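PDB 5UIF: Ps01740 from Pseudomonas sp. UW4, which is a homologue of cis-3-chloroacrylic acid dehalogenase in the tautomerase superfamily and probably acts as a trimeric dehalogenase- or tautomerase-type enzyme. Local coordinates for residues E4-K9 with I62-I67; Q66-R71 with I105-A110; A78-I83 with V100-I105. One frame throughout, in Å; residues are numbered along the deposited sequence.

Contact 1: E4-K9 with I62-I67; sequences ECQTVK and IIRGQI
Gln-6 and Arg-64 meet through their polar ends on one face of the sheet, two residues out of step along paired strands. Arg-64 is bent by chi3 (-66°), which turns NE away from the line of its methylenes. The amide and guanidinium planes stand 40° apart, and Gln-6 NE2 approaches Arg-64 NH2 obliquely at 4.0 Å; both are donors, so this is a van der Waals approach rather than a hydrogen bond. Instead, Gln-6 NE2 makes a weak hydrogen bond to Glu-4 OE1 of the second subunit. Glu-4, on the same face, brings OE2 to 5.1 Å from Arg-64 NH2, too far for a salt bridge. On the other face Cys-5 SG, anti to its backbone N, packs at 3.8 Å against CG1 of Ile-63.

The backbones supply the register. Glu-4 and Arg-64 form one hydrogen-bonded antiparallel pair, with Glu-4 N to Arg-64 O at 2.8 Å; Gln-6 and Ile-62 form the next, with Ile-62 N to Gln-6 O at 3.0 Å. Between them Cys-5 faces Ile-63 in a non-hydrogen-bonded pair. These are strands 2-8 and 61-68, neighbours in the four-stranded sheet.

The chemistry divides by face, with an apolar side around Cys-5 and Ile-63 and a more polar one bearing Glu-4, Gln-6 and Arg-64 beside Ile-62. Its charges are met both within the chain, Glu-4 OE1 bridging to Lys-44, and by the second subunit, where Arg-64 NH1 reaches Glu-4 OE2 and Gln-66 OE1, which would be expected to tie subunit packing to this strand pair.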
loop_
_atom_site.group_PDB
_atom_site.type_symbol
_atom_site.label_atom_id
_atom_site.label_comp_id
_atom_site.label_asym_id
_atom_site.label_seq_id
_atom_site.Cartn_x
_atom_site.Cartn_y
_atom_site.Cartn_z
ATOM N N GLU A 4 2.458 -0.445 -8.310
ATOM C CA GLU A 4 1.715 0.761 -7.962
ATOM C C GLU A 4 2.600 2.001 -8.033
ATOM O O GLU A 4 3.699 2.020 -7.480
ATOM C CB GLU A 4 1.108 0.629 -6.564
ATOM C CG GLU A 4 0.170 -0.558 -6.409
ATOM C CD GLU A 4 -0.319 -0.735 -4.985
ATOM O OE1 GLU A 4 -1.243 -0.000 -4.576
ATOM O OE2 GLU A 4 0.218 -1.610 -4.274
ATOM N N CYS A 5 2.112 3.035 -8.712
ATOM C CA CYS A 5 2.863 4.276 -8.864
ATOM C C CYS A 5 2.196 5.427 -8.117
ATOM O O CYS A 5 1.045 5.770 -8.385
ATOM C CB CYS A 5 3.014 4.630 -10.344
ATOM S SG CYS A 5 4.092 6.045 -10.670
ATOM N N GLN A 6 2.929 6.020 -7.178
ATOM C CA GLN A 6 2.412 7.135 -6.393
ATOM C C GLN A 6 3.194 8.416 -6.657
ATOM O O GLN A 6 4.369 8.519 -6.310
ATOM C CB GLN A 6 2.451 6.805 -4.900
ATOM C CG GLN A 6 1.345 5.876 -4.436
ATOM C CD GLN A 6 1.384 5.632 -2.940
ATOM O OE1 GLN A 6 2.396 5.882 -2.285
ATOM N NE2 GLN A 6 0.278 5.143 -2.392
ATOM N N THR A 7 2.535 9.390 -7.277
ATOM C CA THR A 7 3.153 10.683 -7.548
ATOM C C THR A 7 2.245 11.820 -7.098
ATOM O O THR A 7 1.081 11.603 -6.765
ATOM C CB THR A 7 3.472 10.867 -9.046
ATOM O OG1 THR A 7 2.253 10.874 -9.800
ATOM C CG2 THR A 7 4.370 9.747 -9.549
ATOM N N VAL A 8 2.786 13.034 -7.086
ATOM C CA VAL A 8 1.998 14.219 -6.773
ATOM C C VAL A 8 1.080 14.543 -7.949
ATOM O O VAL A 8 1.482 14.418 -9.106
ATOM C CB VAL A 8 2.903 15.431 -6.447
ATOM C CG1 VAL A 8 2.078 16.697 -6.258
ATOM C CG2 VAL A 8 3.737 15.148 -5.209
ATOM N N LYS A 9 -0.153 14.936 -7.641
ATOM C CA LYS A 9 -1.164 15.262 -8.646
ATOM C C LYS A 9 -0.650 16.211 -9.727
ATOM O O LYS A 9 -0.206 17.321 -9.435
ATOM C CB LYS A 9 -2.391 15.872 -7.964
ATOM C CG LYS A 9 -3.518 16.253 -8.908
ATOM C CD LYS A 9 -4.703 16.811 -8.136
ATOM C CE LYS A 9 -5.878 17.106 -9.051
ATOM N NZ LYS A 9 -7.065 17.577 -8.288
ATOM N N ILE A 62 7.037 7.268 -5.906
ATOM C CA ILE A 62 7.177 5.945 -5.311
ATOM C C ILE A 62 6.524 4.870 -6.172
ATOM O O ILE A 62 5.311 4.881 -6.389
ATOM C CB ILE A 62 6.568 5.892 -3.893
ATOM C CG1 ILE A 62 7.371 6.769 -2.926
ATOM C CG2 ILE A 62 6.533 4.461 -3.383
ATOM C CD1 ILE A 62 6.928 8.219 -2.877
ATOM N N ILE A 63 7.341 3.946 -6.664
ATOM C CA ILE A 63 6.844 2.815 -7.435
ATOM C C ILE A 63 7.130 1.514 -6.698
ATOM O O ILE A 63 8.284 1.115 -6.551
ATOM C CB ILE A 63 7.475 2.756 -8.838
ATOM C CG1 ILE A 63 7.182 4.044 -9.611
ATOM C CG2 ILE A 63 6.962 1.542 -9.599
ATOM C CD1 ILE A 63 7.823 4.092 -10.980
ATOM N N ARG A 64 6.075 0.858 -6.227
ATOM C CA ARG A 64 6.225 -0.389 -5.487
ATOM C C ARG A 64 5.649 -1.567 -6.264
ATOM O O ARG A 64 4.568 -1.474 -6.845
ATOM C CB ARG A 64 5.555 -0.280 -4.117
ATOM C CG ARG A 64 6.234 0.706 -3.181
ATOM C CD ARG A 64 5.546 0.752 -1.829
ATOM N NE ARG A 64 4.192 1.291 -1.922
ATOM C CZ ARG A 64 3.364 1.406 -0.890
ATOM N NH1 ARG A 64 3.751 1.019 0.318
ATOM N NH2 ARG A 64 2.150 1.908 -1.064
ATOM N N GLY A 65 6.382 -2.676 -6.270
ATOM C CA GLY A 65 5.964 -3.860 -6.994
ATOM C C GLY A 65 5.990 -5.115 -6.144
ATOM O O GLY A 65 6.992 -5.420 -5.499
ATOM N N GLN A 66 4.878 -5.842 -6.139
ATOM C CA GLN A 66 4.789 -7.102 -5.411
ATOM C C GLN A 66 4.819 -8.277 -6.383
ATOM O O GLN A 66 3.852 -8.519 -7.104
ATOM C CB GLN A 66 3.519 -7.144 -4.559
ATOM C CG GLN A 66 3.525 -6.173 -3.388
ATOM C CD GLN A 66 2.266 -6.258 -2.549
ATOM O OE1 GLN A 66 1.153 -6.134 -3.061
ATOM N NE2 GLN A 66 2.435 -6.475 -1.249
ATOM N N ILE A 67 5.934 -9.000 -6.399
ATOM C CA ILE A 67 6.115 -10.100 -7.341
ATOM C C ILE A 67 6.175 -11.453 -6.648
ATOM O O ILE A 67 6.228 -11.542 -5.420
ATOM C CB ILE A 67 7.401 -9.925 -8.171
ATOM C CG1 ILE A 67 8.635 -10.179 -7.303
ATOM C CG2 ILE A 67 7.447 -8.540 -8.800
ATOM C CD1 ILE A 67 9.932 -10.224 -8.080
#

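Contact 2: Q66-R71 with I105-A110; sequences QIRAGR and IPASWA
Backbone hydrogen bonds join Ile-105 to strand 61-68 in a parallel bridge centred opposite Arg-68. Ile-105 N donates to Ile-67 O at 2.7 Å. Ala-69 N then returns a bond to Ile-105 O at 3.0 Å. One residue thus bonds to the neighbours on both sides of Arg-68, the signature of a parallel pair, and Arg-68 CA lies close to Ile-105 O as a supplementary CH...O contact.

Apolar packing is carried largely by Ile-105. Its CG1, anti to the carbonyl carbon (chi1 -57°), sits 3.7 Å from Gln-66 CB, and its CD1 reaches Gln-66 NE2 at the same distance, so the branch lies obliquely across the extended glutamine from CB to the amide. Farther along, Ala-69 CB rests near the Ile-105 carbonyl, while Arg-68 CG and Ala-107 CB approach only to 4.2 Å.

The parallel pairing of strands 61-68 and 98-105, joined through helix 73-91 as a beta-alpha-beta unit, ends here, and both segments leave this chain's sheet.

Further contacts lie within each segment. A weak bond joins Arg-68 NE to Ala-69 O. In the other segment Trp-109 N donates to Pro-106 O, closing a turn, and Pro-106 CG lies over the centre of the Trp-109 ring, 3.4 Å above its plane. Trp-109 also makes a cation-pi contact with Arg-76 of the third subunit, and Ala-110 continues an antiparallel pairing with a strand of that chain.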
loop_
_atom_site.group_PDB
_atom_site.type_symbol
_atom_site.label_atom_id
_atom_site.label_comp_id
_atom_site.label_asym_id
_atom_site.label_seq_id
_atom_site.Cartn_x
_atom_site.Cartn_y
_atom_site.Cartn_z
ATOM N N GLN A 66 4.878 -5.842 -6.139
ATOM C CA GLN A 66 4.789 -7.102 -5.411
ATOM C C GLN A 66 4.819 -8.277 -6.383
ATOM O O GLN A 66 3.852 -8.519 -7.104
ATOM C CB GLN A 66 3.519 -7.144 -4.559
ATOM C CG GLN A 66 3.525 -6.173 -3.388
ATOM C CD GLN A 66 2.266 -6.258 -2.549
ATOM O OE1 GLN A 66 1.153 -6.134 -3.061
ATOM N NE2 GLN A 66 2.435 -6.475 -1.249
ATOM N N ILE A 67 5.934 -9.000 -6.399
ATOM C CA ILE A 67 6.115 -10.100 -7.341
ATOM C C ILE A 67 6.175 -11.453 -6.648
ATOM O O ILE A 67 6.228 -11.542 -5.420
ATOM C CB ILE A 67 7.401 -9.925 -8.171
ATOM C CG1 ILE A 67 8.635 -10.179 -7.303
ATOM C CG2 ILE A 67 7.447 -8.540 -8.800
ATOM C CD1 ILE A 67 9.932 -10.224 -8.080
ATOM N N ARG A 68 6.171 -12.509 -7.455
ATOM C CA ARG A 68 6.265 -13.869 -6.949
ATOM C C ARG A 68 7.653 -14.141 -6.382
ATOM O O ARG A 68 8.662 -13.789 -6.993
ATOM C CB ARG A 68 5.949 -14.876 -8.057
ATOM C CG ARG A 68 5.304 -16.170 -7.572
ATOM C CD ARG A 68 5.470 -17.293 -8.585
ATOM N NE ARG A 68 6.573 -18.179 -8.230
ATOM C CZ ARG A 68 6.932 -19.242 -8.941
ATOM N NH1 ARG A 68 6.275 -19.547 -10.051
ATOM N NH2 ARG A 68 7.949 -19.997 -8.546
ATOM N N ALA A 69 7.700 -14.772 -5.214
ATOM C CA ALA A 69 8.968 -15.136 -4.596
ATOM C C ALA A 69 9.555 -16.363 -5.283
ATOM O O ALA A 69 8.831 -17.145 -5.897
ATOM C CB ALA A 69 8.786 -15.393 -3.108
ATOM N N GLY A 70 10.870 -16.526 -5.180
ATOM C CA GLY A 70 11.538 -17.676 -5.763
ATOM C C GLY A 70 12.491 -17.322 -6.889
ATOM O O GLY A 70 13.126 -18.201 -7.475
ATOM N N ARG A 71 12.593 -16.033 -7.195
ATOM C CA ARG A 71 13.492 -15.567 -8.245
ATOM C C ARG A 71 14.742 -14.926 -7.645
ATOM O O ARG A 71 14.654 -14.204 -6.650
ATOM C CB ARG A 71 12.772 -14.580 -9.168
ATOM C CG ARG A 71 11.616 -15.196 -9.944
ATOM C CD ARG A 71 12.104 -16.251 -10.927
ATOM N NE ARG A 71 12.874 -15.665 -12.020
ATOM C CZ ARG A 71 13.490 -16.370 -12.965
ATOM N NH1 ARG A 71 13.431 -17.694 -12.951
ATOM N NH2 ARG A 71 14.165 -15.750 -13.923
ATOM N N ILE A 105 6.528 -11.866 -2.744
ATOM C CA ILE A 105 5.300 -12.377 -2.156
ATOM C C ILE A 105 5.216 -13.879 -2.391
ATOM O O ILE A 105 5.273 -14.330 -3.535
ATOM C CB ILE A 105 4.050 -11.697 -2.744
ATOM C CG1 ILE A 105 4.126 -10.180 -2.557
ATOM C CG2 ILE A 105 2.787 -12.256 -2.105
ATOM C CD1 ILE A 105 4.157 -9.745 -1.109
ATOM N N PRO A 106 5.102 -14.660 -1.304
ATOM C CA PRO A 106 4.939 -16.112 -1.420
ATOM C C PRO A 106 3.741 -16.469 -2.294
ATOM O O PRO A 106 2.695 -15.827 -2.191
ATOM C CB PRO A 106 4.727 -16.557 0.029
ATOM C CG PRO A 106 5.427 -15.515 0.836
ATOM C CD PRO A 106 5.197 -14.226 0.099
ATOM N N ALA A 107 3.906 -17.474 -3.149
ATOM C CA ALA A 107 2.896 -17.826 -4.142
ATOM C C ALA A 107 1.559 -18.210 -3.516
ATOM O O ALA A 107 0.507 -18.057 -4.138
ATOM C CB ALA A 107 3.405 -18.958 -5.023
ATOM N N SER A 108 1.599 -18.701 -2.282
ATOM C CA SER A 108 0.392 -19.158 -1.603
ATOM C C SER A 108 -0.260 -18.055 -0.773
ATOM O O SER A 108 -1.162 -18.319 0.021
ATOM C CB SER A 108 0.707 -20.359 -0.711
ATOM O OG SER A 108 1.595 -20.001 0.334
ATOM N N TRP A 109 0.196 -16.820 -0.959
ATOM C CA TRP A 109 -0.373 -15.689 -0.233
ATOM C C TRP A 109 -1.351 -14.910 -1.105
ATOM O O TRP A 109 -2.102 -14.069 -0.612
ATOM C CB TRP A 109 0.728 -14.754 0.274
ATOM C CG TRP A 109 1.574 -15.334 1.370
ATOM C CD1 TRP A 109 1.739 -16.656 1.672
ATOM C CD2 TRP A 109 2.360 -14.605 2.322
ATOM N NE1 TRP A 109 2.588 -16.794 2.744
ATOM C CE2 TRP A 109 2.979 -15.553 3.163
ATOM C CE3 TRP A 109 2.603 -13.247 2.540
ATOM C CZ2 TRP A 109 3.827 -15.180 4.206
ATOM C CZ3 TRP A 109 3.442 -12.881 3.578
ATOM C CH2 TRP A 109 4.044 -13.844 4.397
ATOM N N ALA A 110 -1.338 -15.195 -2.403
ATOM C CA ALA A 110 -2.203 -14.501 -3.347
ATOM C C ALA A 110 -3.123 -15.472 -4.077
ATOM O O ALA A 110 -2.821 -16.659 -4.194
ATOM C CB ALA A 110 -1.373 -13.710 -4.345
#

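Contact 3: A78-I83 with V100-I105; sequences AILRAI and VAVVDI
Leu-80 drives one methyl, CD2, between Val-100 and Val-102 of the facing strand. CD2 lies 3.7 Å from Val-100 CG1 and 3.7 Å from Val-102 CG2, and it also reaches the intervening backbone, 4.0 Å from Ala-101 CA. The side chains of Leu-80 and Val-102 run in opposite senses as they pass. At Val-102, Ile-79 CG2 meets Val-102 CG2 at 4.0 Å, the two side chains crossing at about a right angle. At Val-100, Ile-83 presents CG2 to both methyls, 4.0 Å from CG1 and 4.1 Å from CG2, in an oblique crossing. No hydrogen bond spans the segments; the side-chain contacts are apolar.

Torsions decide which methyls are offered. In Val-102, chi1 of 179° sets CG1 anti to the backbone N, with CG2 anti to the carbonyl carbon, and that single CG2 serves both Ile-79 and Leu-80. Val-100 and Val-102 point toward the helix while Ala-101 between them points away, and Ile-79 and Ile-83, one helical turn apart, point back toward the strand. The short segments' axes pass 8.4 Å apart at 155°, packing helix 73-91 nearly antiparallel on the second strand of the beta-alpha-beta unit 61-68, 73-91, 98-105.

Beyond this shell, Arg-76 of the same helix bonds to the Val-102 carbonyl and forms a salt bridge with Asp-104, fixing the helix start over the later part of the strand. Helix 73-91 lies on the sheet beside helix 14-32, which Ile-79 and Ala-82 touch, while Ile-79 and Ile-83 also reach Tyr-3 on strand 2-8. Strand 98-105 pairs with strand 61-68 inside the chain, and at Val-100 and Ala-101 with an antiparallel strand of the second subunit.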
loop_
_atom_site.group_PDB
_atom_site.type_symbol
_atom_site.label_atom_id
_atom_site.label_comp_id
_atom_site.label_asym_id
_atom_site.label_seq_id
_atom_site.Cartn_x
_atom_site.Cartn_y
_atom_site.Cartn_z
ATOM N N ALA A 78 17.566 -6.233 -11.669
ATOM C CA ALA A 78 17.354 -5.892 -13.069
ATOM C C ALA A 78 16.012 -5.192 -13.255
ATOM O O ALA A 78 15.887 -4.272 -14.063
ATOM C CB ALA A 78 17.429 -7.138 -13.937
ATOM N N ILE A 79 15.013 -5.632 -12.499
ATOM C CA ILE A 79 13.695 -5.012 -12.535
ATOM C C ILE A 79 13.746 -3.622 -11.909
ATOM O O ILE A 79 13.199 -2.665 -12.459
ATOM C CB ILE A 79 12.644 -5.868 -11.804
ATOM C CG1 ILE A 79 12.545 -7.251 -12.448
ATOM C CG2 ILE A 79 11.289 -5.180 -11.820
ATOM C CD1 ILE A 79 11.572 -8.180 -11.757
ATOM N N LEU A 80 14.412 -3.520 -10.761
ATOM C CA LEU A 80 14.573 -2.247 -10.061
ATOM C C LEU A 80 15.235 -1.193 -10.942
ATOM O O LEU A 80 14.738 -0.072 -11.063
ATOM C CB LEU A 80 15.399 -2.440 -8.787
ATOM C CG LEU A 80 14.706 -3.051 -7.569
ATOM C CD1 LEU A 80 15.727 -3.405 -6.503
ATOM C CD2 LEU A 80 13.676 -2.085 -7.014
ATOM N N ARG A 81 16.356 -1.567 -11.550
ATOM C CA ARG A 81 17.141 -0.656 -12.378
ATOM C C ARG A 81 16.373 -0.151 -13.591
ATOM O O ARG A 81 16.350 1.049 -13.869
ATOM C CB ARG A 81 18.427 -1.344 -12.838
ATOM C CG ARG A 81 19.683 -0.784 -12.203
ATOM C CD ARG A 81 19.934 0.637 -12.675
ATOM N NE ARG A 81 20.878 1.335 -11.811
ATOM C CZ ARG A 81 20.538 2.290 -10.953
ATOM N NH1 ARG A 81 19.272 2.670 -10.851
ATOM N NH2 ARG A 81 21.464 2.869 -10.200
ATOM N N ALA A 82 15.749 -1.078 -14.310
ATOM C CA ALA A 82 15.049 -0.757 -15.548
ATOM C C ALA A 82 13.880 0.195 -15.313
ATOM O O ALA A 82 13.707 1.166 -16.047
ATOM C CB ALA A 82 14.564 -2.033 -16.221
ATOM N N ILE A 83 13.084 -0.088 -14.287
ATOM C CA ILE A 83 11.946 0.757 -13.942
ATOM C C ILE A 83 12.399 2.168 -13.574
ATOM O O ILE A 83 11.804 3.156 -14.008
ATOM C CB ILE A 83 11.134 0.156 -12.774
ATOM C CG1 ILE A 83 10.449 -1.140 -13.211
ATOM C CG2 ILE A 83 10.102 1.151 -12.264
ATOM C CD1 ILE A 83 9.669 -1.818 -12.103
ATOM N N VAL A 100 12.006 3.105 -5.964
ATOM C CA VAL A 100 11.413 1.888 -6.505
ATOM C C VAL A 100 11.687 0.701 -5.585
ATOM O O VAL A 100 12.818 0.497 -5.143
ATOM C CB VAL A 100 11.948 1.574 -7.918
ATOM C CG1 VAL A 100 11.275 0.330 -8.482
ATOM C CG2 VAL A 100 11.736 2.761 -8.843
ATOM N N ALA A 101 10.647 -0.075 -5.296
ATOM C CA ALA A 101 10.778 -1.241 -4.428
ATOM C C ALA A 101 10.071 -2.460 -5.013
ATOM O O ALA A 101 8.904 -2.390 -5.401
ATOM C CB ALA A 101 10.233 -0.930 -3.042
ATOM N N VAL A 102 10.789 -3.577 -5.078
ATOM C CA VAL A 102 10.227 -4.829 -5.573
ATOM C C VAL A 102 10.327 -5.911 -4.502
ATOM O O VAL A 102 11.395 -6.482 -4.281
ATOM C CB VAL A 102 10.939 -5.306 -6.855
ATOM C CG1 VAL A 102 10.345 -6.620 -7.337
ATOM C CG2 VAL A 102 10.842 -4.246 -7.942
ATOM N N VAL A 103 9.210 -6.190 -3.838
ATOM C CA VAL A 103 9.200 -7.144 -2.734
ATOM C C VAL A 103 8.691 -8.521 -3.157
ATOM O O VAL A 103 7.889 -8.646 -4.085
ATOM C CB VAL A 103 8.341 -6.633 -1.561
ATOM C CG1 VAL A 103 8.949 -5.368 -0.973
ATOM C CG2 VAL A 103 6.913 -6.382 -2.016
ATOM N N ASP A 104 9.169 -9.552 -2.469
ATOM C CA ASP A 104 8.752 -10.921 -2.742
ATOM C C ASP A 104 7.462 -11.269 -2.014
ATOM O O ASP A 104 7.316 -11.000 -0.823
ATOM C CB ASP A 104 9.850 -11.912 -2.344
ATOM C CG ASP A 104 10.947 -12.015 -3.383
ATOM O OD1 ASP A 104 10.694 -11.661 -4.554
ATOM O OD2 ASP A 104 12.061 -12.458 -3.031
ATOM N N ILE A 105 6.528 -11.866 -2.744
ATOM C CA ILE A 105 5.300 -12.377 -2.156
ATOM C C ILE A 105 5.216 -13.879 -2.391
ATOM O O ILE A 105 5.273 -14.330 -3.535
ATOM C CB ILE A 105 4.050 -11.697 -2.744
ATOM C CG1 ILE A 105 4.126 -10.180 -2.557
ATOM C CG2 ILE A 105 2.787 -12.256 -2.105
ATOM C CD1 ILE A 105 4.157 -9.745 -1.109
#

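In the fold
Strand 61-68 is the common element: it pairs with strand 2-8 in contact 1 and with the end of strand 98-105 in contact 2, while contact 3 lays the connecting helix over that second strand. The centres of contacts 1 and 3 are 11 Å apart, those of 2 and 3 are 13 Å apart and those of 1 and 2 are 18 Å apart. A probable hydrogen bond from Gly-65 N to Ala-101 O, at 2.7 Å, links contacts 1 and 3 within the sheet. Each contact meets another subunit. The chain's amino-terminal proline, catalytic in relatives of the tautomerase superfamily, immediately precedes the strand used in contact 1.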